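Local coordinates for putative membrane protein (Corynebacterium diphtheriae NCTC 13129, PDB 3C8I), which is of unknown function but is probably a membrane protein, the crystallised part being its C-terminal portion, which holds the DUF3239 family region, at residues L16-I21 with S111-E116. Numbering follows the deposited sequence.
Sequences LVPAMI and STIPSE
Ile113 reaches from the turn between two helices onto Leu16, Val17 and Pro18, and its branches are divided among these three consecutive residues of a strand. With CG1 anti to the carbonyl carbon (chi1 -67°), the longer branch faces the first part of segment 16-21: CG1 of Ile113 lies 3.8 Å from CB of Leu16. Continuing extended (chi2 157°), this branch ends at the Val17 peptide, where Ile113 CD1 comes to 3.5 Å from Val17 O and 3.6 Å from Val17 C. The methyl therefore packs on backbone, since the Val17 side chain sets off away from the turn. The shorter branch serves Pro18: Ile113 CG2 rests on the pyrrolidine ring, 3.7 Å from Pro18 CD and 3.9 Å from both Pro18 CB and Pro18 CG.

At the more open end, Leu16 and Thr112 side chains cross at about a right angle and meet methyl to methyl, Leu16 CD1 lying 4.1 Å from Thr112 CG2. Thr112 OG1 hydrogen-bonds to the carbonyl of Arg108 one helical turn earlier. The threonine thus offers a methyl to the strand and satisfies its hydroxyl within its own helix.

Trp118 of helix 115-124 touches both Ile113 and Pro18, extending the apolar packing beyond the pair, and Leu16 also leans on Val74 and Ile96. Backbone hydrogen bonds join Val17 with Ala73 of strand 70-80 and Pro18 with Leu34 of strand 29-36. Ile113 leaves helical geometry after helix 103-112, and Pro114 takes the N-cap position of helix 115-124. The contact is plain apolar packing, carried mainly by Ile113, of the turn joining helices 103-112 and 115-124 and the end of the first helix against a central strand of the antiparallel sheet in this domain of the DUF3239 family.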
# COMPACT_ATOMS: atom_id res chain seq x y z
N LEU B 16 -23.62 -2.74 -1.90
CA LEU B 16 -23.40 -2.21 -3.22
C LEU B 16 -23.28 -0.71 -3.17
O LEU B 16 -24.08 -0.04 -2.53
CB LEU B 16 -24.54 -2.59 -4.16
CG LEU B 16 -24.53 -4.05 -4.61
CD1 LEU B 16 -25.84 -4.36 -5.35
CD2 LEU B 16 -23.27 -4.35 -5.47
N VAL B 17 -22.29 -0.18 -3.88
CA VAL B 17 -22.15 1.24 -4.08
C VAL B 17 -22.08 1.51 -5.58
O VAL B 17 -21.54 0.70 -6.34
CB VAL B 17 -20.91 1.83 -3.32
CG1 VAL B 17 -21.03 1.58 -1.82
CG2 VAL B 17 -19.57 1.27 -3.84
N PRO B 18 -22.62 2.64 -6.03
CA PRO B 18 -22.37 3.00 -7.42
C PRO B 18 -20.93 3.49 -7.63
O PRO B 18 -20.38 4.17 -6.76
CB PRO B 18 -23.35 4.13 -7.67
CG PRO B 18 -23.55 4.74 -6.34
CD PRO B 18 -23.43 3.66 -5.34
N ALA B 19 -20.36 3.12 -8.76
CA ALA B 19 -19.10 3.70 -9.23
C ALA B 19 -19.22 4.02 -10.73
O ALA B 19 -20.12 3.50 -11.42
CB ALA B 19 -17.90 2.75 -8.93
N MET B 20 -18.35 4.89 -11.22
CA MET B 20 -18.43 5.39 -12.57
C MET B 20 -17.04 5.80 -13.04
O MET B 20 -16.24 6.33 -12.26
CB MET B 20 -19.37 6.62 -12.57
CG MET B 20 -19.76 7.19 -13.95
SD MET B 20 -21.08 8.46 -13.80
CE MET B 20 -22.33 7.50 -13.03
N ILE B 21 -16.77 5.61 -14.33
CA ILE B 21 -15.50 6.02 -14.91
C ILE B 21 -15.48 7.54 -14.98
O ILE B 21 -16.33 8.16 -15.63
CB ILE B 21 -15.23 5.42 -16.30
CG1 ILE B 21 -15.30 3.88 -16.29
CG2 ILE B 21 -13.87 5.95 -16.85
CD1 ILE B 21 -15.10 3.23 -17.68
N SER B 111 -29.15 -2.07 -11.46
CA SER B 111 -30.55 -1.71 -11.23
C SER B 111 -30.93 -1.68 -9.74
O SER B 111 -31.77 -0.89 -9.34
CB SER B 111 -31.49 -2.63 -12.03
OG SER B 111 -31.22 -3.99 -11.74
N THR B 112 -30.30 -2.53 -8.93
CA THR B 112 -30.53 -2.55 -7.48
C THR B 112 -30.05 -1.27 -6.77
O THR B 112 -30.64 -0.83 -5.78
CB THR B 112 -29.81 -3.75 -6.83
OG1 THR B 112 -30.38 -4.98 -7.29
CG2 THR B 112 -29.90 -3.70 -5.33
N ILE B 113 -28.96 -0.67 -7.26
CA ILE B 113 -28.47 0.57 -6.67
C ILE B 113 -29.46 1.69 -6.98
O ILE B 113 -29.81 1.90 -8.15
CB ILE B 113 -27.02 0.92 -7.14
CG1 ILE B 113 -26.02 -0.10 -6.59
CG2 ILE B 113 -26.61 2.33 -6.68
CD1 ILE B 113 -24.74 -0.17 -7.40
N PRO B 114 -29.97 2.38 -5.94
CA PRO B 114 -30.91 3.48 -6.16
C PRO B 114 -30.50 4.43 -7.29
O PRO B 114 -29.33 4.82 -7.40
CB PRO B 114 -30.90 4.20 -4.81
CG PRO B 114 -30.73 3.11 -3.84
CD PRO B 114 -29.76 2.14 -4.49
N SER B 115 -31.46 4.76 -8.14
CA SER B 115 -31.27 5.71 -9.22
C SER B 115 -30.73 7.04 -8.72
O SER B 115 -29.94 7.68 -9.41
CB SER B 115 -32.61 5.94 -9.92
OG SER B 115 -33.64 5.99 -8.95
N GLU B 116 -31.17 7.44 -7.53
CA GLU B 116 -30.78 8.74 -6.92
C GLU B 116 -29.31 8.76 -6.47
O GLU B 116 -28.66 9.81 -6.51
CB GLU B 116 -31.71 9.10 -5.75
CG GLU B 116 -32.02 7.93 -4.79
CD GLU B 116 -33.31 7.16 -5.14
OE1 GLU B 116 -33.84 7.33 -6.27
OE2 GLU B 116 -33.78 6.37 -4.29